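Local coordinates for protein YohF (Salmonella typhimurium, PDB 6WON) that probably acts as an oxidoreductase of the short-chain dehydrogenase/reductase family, most likely an acetoin dehydrogenase, at residues N89-M101 against H146-A158. Residues are numbered along the deposited sequence; the frame is centred on the assembly and turned at random.
Sequences NAGAMTKSAFIDM and HTPLPQASAYTAA
Met93 reaches the Tyr155 ring because its CG stands anti to the backbone N (chi1 -179°); the chain then bends at chi2 (-90°), carrying SD farther out above the same face. CG lies 3.5 Å from the centroid of the Tyr155 ring, almost exactly on the ring normal, a CH-pi contact with a more distant Met-aromatic one from SD. On the same side of the ring, Met93 CG also meets Leu149 CD2 at 3.8 Å, the two side chains pointing end to end.

Next along the loop the backbones take over. Ser96 N donates to Gln151 O at 2.6 Å, with an N-H...O angle of 175°, Gln151 being the third residue of the type II turn from Leu149 to Ala152. The Gln151 amide folds back so that OE1 rests 3.4 Å from Ala97 CB. Lys95 extends past the turn, and a water links its NZ to Pro150 O. At the foot of the loop, Met101 SD packs 3.6 Å from Ala154 CB, a side chain that also touches Trp106 and Ile109 of helix 103-131. Phe98, meanwhile, ties the site to the second subunit, its N and O bonded to Glu172 and Gln122 of that chain.

Helix 153-173 starts right after Ala152, and its first-turn amides are served through water: one molecule accepts from Tyr155 N (2.9 Å) and donates to Thr94 O (2.7 Å), while another joins Ala154 N to Ser96 O. The waters thus relay these amides to carbonyls on the loop across the contact. Tyr155 matches the tyrosine of the family's YxxxK motif and is probably the catalytic one; Asn89, Ala90 and Gly91 belong to the NNAG signature. Ser142 touches the Tyr155 side chain, and the Met93 CG contact restrains one face of its ring.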
# COMPACT_ATOMS: atom_id res chain seq x y z
N ASN B 89 -1.67 -23.55 -0.22
CA ASN B 89 -0.62 -23.39 0.77
C ASN B 89 0.75 -23.25 0.12
O ASN B 89 1.03 -23.82 -0.93
CB ASN B 89 -0.62 -24.57 1.74
CG ASN B 89 0.46 -24.46 2.78
OD1 ASN B 89 0.67 -23.40 3.37
ND2 ASN B 89 1.16 -25.56 3.02
N ALA B 90 1.60 -22.47 0.77
CA ALA B 90 2.85 -22.04 0.16
C ALA B 90 3.94 -23.11 0.31
O ALA B 90 4.20 -23.59 1.42
CB ALA B 90 3.31 -20.72 0.79
N GLY B 91 4.57 -23.46 -0.81
CA GLY B 91 5.74 -24.31 -0.77
C GLY B 91 6.95 -23.59 -0.18
O GLY B 91 6.87 -22.46 0.31
N ALA B 92 8.09 -24.26 -0.25
CA ALA B 92 9.30 -23.73 0.36
C ALA B 92 9.86 -22.55 -0.45
O ALA B 92 9.75 -22.49 -1.67
CB ALA B 92 10.36 -24.83 0.49
N MET B 93 10.47 -21.61 0.27
CA MET B 93 11.13 -20.48 -0.35
C MET B 93 12.45 -20.89 -1.01
O MET B 93 13.17 -21.76 -0.51
CB MET B 93 11.37 -19.39 0.70
CG MET B 93 12.02 -18.14 0.17
SD MET B 93 13.82 -18.27 0.27
CE MET B 93 14.04 -18.48 2.04
N THR B 94 12.77 -20.24 -2.16
CA THR B 94 14.02 -20.44 -2.89
C THR B 94 14.76 -19.12 -3.08
O THR B 94 14.15 -18.08 -3.33
CB THR B 94 13.80 -21.11 -4.28
OG1 THR B 94 13.13 -22.37 -4.09
CG2 THR B 94 15.12 -21.43 -4.95
N LYS B 95 16.09 -19.19 -2.94
CA LYS B 95 16.95 -18.02 -3.02
C LYS B 95 17.91 -18.17 -4.20
O LYS B 95 18.34 -19.28 -4.53
CB LYS B 95 17.76 -17.81 -1.73
CG LYS B 95 16.95 -17.12 -0.65
CD LYS B 95 17.79 -16.68 0.53
CE LYS B 95 16.90 -16.07 1.61
NZ LYS B 95 17.66 -15.66 2.83
N SER B 96 18.24 -17.03 -4.80
CA SER B 96 19.07 -16.95 -6.00
C SER B 96 19.31 -15.48 -6.34
O SER B 96 18.35 -14.72 -6.51
CB SER B 96 18.38 -17.66 -7.16
OG SER B 96 19.31 -18.09 -8.14
N ALA B 97 20.57 -15.08 -6.45
CA ALA B 97 20.87 -13.68 -6.75
C ALA B 97 20.28 -13.30 -8.11
O ALA B 97 20.37 -14.06 -9.07
CB ALA B 97 22.38 -13.44 -6.74
N PHE B 98 19.65 -12.12 -8.17
CA PHE B 98 18.93 -11.72 -9.38
C PHE B 98 19.84 -11.72 -10.61
O PHE B 98 19.45 -12.22 -11.67
CB PHE B 98 18.33 -10.32 -9.21
CG PHE B 98 18.08 -9.62 -10.52
CD1 PHE B 98 16.97 -9.94 -11.29
CD2 PHE B 98 18.98 -8.67 -11.01
CE1 PHE B 98 16.75 -9.33 -12.50
CE2 PHE B 98 18.75 -8.04 -12.22
CZ PHE B 98 17.64 -8.36 -12.97
N ILE B 99 21.05 -11.16 -10.47
CA ILE B 99 21.89 -10.91 -11.64
C ILE B 99 22.26 -12.21 -12.36
O ILE B 99 22.53 -12.19 -13.56
CB ILE B 99 23.15 -10.12 -11.22
CG1 ILE B 99 23.83 -9.51 -12.46
CG2 ILE B 99 24.13 -10.99 -10.42
CD1 ILE B 99 22.91 -8.56 -13.25
N ASP B 100 22.26 -13.34 -11.64
CA ASP B 100 22.78 -14.60 -12.14
C ASP B 100 21.73 -15.70 -12.28
O ASP B 100 22.05 -16.78 -12.80
CB ASP B 100 23.88 -15.14 -11.21
CG ASP B 100 25.20 -14.47 -11.45
OD1 ASP B 100 25.39 -13.92 -12.55
OD2 ASP B 100 26.06 -14.51 -10.53
N MET B 101 20.52 -15.47 -11.82
CA MET B 101 19.52 -16.52 -11.75
C MET B 101 19.26 -17.14 -13.12
O MET B 101 18.90 -16.42 -14.06
CB MET B 101 18.22 -15.96 -11.18
CG MET B 101 17.18 -17.03 -10.90
SD MET B 101 15.64 -16.40 -10.22
CE MET B 101 15.99 -14.65 -10.10
N HIS B 146 4.45 -8.15 -0.56
CA HIS B 146 4.41 -6.71 -0.36
C HIS B 146 5.78 -6.05 -0.31
O HIS B 146 5.90 -4.88 -0.71
CB HIS B 146 3.65 -6.37 0.94
CG HIS B 146 2.28 -6.97 1.00
ND1 HIS B 146 1.24 -6.51 0.23
CD2 HIS B 146 1.80 -8.03 1.69
CE1 HIS B 146 0.16 -7.24 0.45
NE2 HIS B 146 0.48 -8.18 1.33
N THR B 147 6.81 -6.75 0.16
CA THR B 147 8.12 -6.15 0.36
C THR B 147 9.15 -7.20 -0.04
O THR B 147 8.89 -8.40 0.08
CB THR B 147 8.31 -5.71 1.83
OG1 THR B 147 9.59 -5.09 2.03
CG2 THR B 147 8.16 -6.90 2.80
N PRO B 148 10.28 -6.79 -0.62
CA PRO B 148 11.18 -7.78 -1.24
C PRO B 148 11.94 -8.59 -0.20
O PRO B 148 12.22 -8.14 0.91
CB PRO B 148 12.14 -6.92 -2.07
CG PRO B 148 12.18 -5.59 -1.31
CD PRO B 148 10.77 -5.41 -0.79
N LEU B 149 12.27 -9.83 -0.58
CA LEU B 149 13.18 -10.66 0.20
C LEU B 149 14.52 -10.68 -0.51
O LEU B 149 14.60 -11.19 -1.64
CB LEU B 149 12.63 -12.08 0.34
CG LEU B 149 13.52 -13.14 1.00
CD1 LEU B 149 13.88 -12.78 2.46
CD2 LEU B 149 12.84 -14.51 0.95
N PRO B 150 15.58 -10.14 0.09
CA PRO B 150 16.87 -10.09 -0.62
C PRO B 150 17.32 -11.48 -1.04
O PRO B 150 17.11 -12.47 -0.33
CB PRO B 150 17.82 -9.45 0.41
CG PRO B 150 17.07 -9.39 1.71
CD PRO B 150 15.61 -9.45 1.39
N GLN B 151 17.91 -11.55 -2.24
CA GLN B 151 18.37 -12.76 -2.90
C GLN B 151 17.24 -13.67 -3.34
O GLN B 151 17.48 -14.82 -3.70
CB GLN B 151 19.34 -13.58 -2.02
CG GLN B 151 20.53 -12.81 -1.53
CD GLN B 151 21.36 -12.28 -2.67
OE1 GLN B 151 22.06 -13.04 -3.35
NE2 GLN B 151 21.28 -10.97 -2.89
N ALA B 152 15.99 -13.20 -3.30
CA ALA B 152 14.85 -14.05 -3.63
C ALA B 152 13.89 -13.28 -4.53
O ALA B 152 12.69 -13.17 -4.25
CB ALA B 152 14.16 -14.54 -2.37
N SER B 153 14.42 -12.74 -5.63
CA SER B 153 13.59 -11.92 -6.52
C SER B 153 12.50 -12.75 -7.18
O SER B 153 11.37 -12.28 -7.35
CB SER B 153 14.46 -11.25 -7.58
OG SER B 153 15.17 -12.22 -8.34
N ALA B 154 12.82 -13.97 -7.61
CA ALA B 154 11.78 -14.82 -8.20
C ALA B 154 10.67 -15.08 -7.20
O ALA B 154 9.48 -14.95 -7.52
CB ALA B 154 12.39 -16.13 -8.70
N TYR B 155 11.04 -15.46 -5.98
CA TYR B 155 10.04 -15.74 -4.95
C TYR B 155 9.19 -14.50 -4.67
O TYR B 155 7.96 -14.59 -4.58
CB TYR B 155 10.77 -16.24 -3.71
CG TYR B 155 9.96 -16.39 -2.45
CD1 TYR B 155 9.21 -17.53 -2.21
CD2 TYR B 155 9.98 -15.39 -1.48
CE1 TYR B 155 8.48 -17.66 -1.05
CE2 TYR B 155 9.27 -15.52 -0.33
CZ TYR B 155 8.52 -16.64 -0.11
OH TYR B 155 7.81 -16.73 1.07
N THR B 156 9.83 -13.33 -4.57
CA THR B 156 9.08 -12.10 -4.33
C THR B 156 8.12 -11.81 -5.47
O THR B 156 6.95 -11.47 -5.24
CB THR B 156 10.06 -10.93 -4.17
OG1 THR B 156 10.92 -11.18 -3.05
CG2 THR B 156 9.30 -9.61 -4.01
N ALA B 157 8.59 -11.94 -6.70
CA ALA B 157 7.73 -11.64 -7.84
C ALA B 157 6.56 -12.60 -7.91
O ALA B 157 5.43 -12.20 -8.22
CB ALA B 157 8.54 -11.70 -9.14
N ALA B 158 6.80 -13.87 -7.61
CA ALA B 158 5.71 -14.85 -7.65
C ALA B 158 4.70 -14.62 -6.52
O ALA B 158 3.49 -14.80 -6.72
CB ALA B 158 6.28 -16.27 -7.58
O HOH W 1 13.74 -16.38 -5.43
O HOH W 2 17.35 -13.04 2.29
O HOH W 3 17.12 -12.62 -6.48
O HOH W 4 15.62 -15.60 -7.08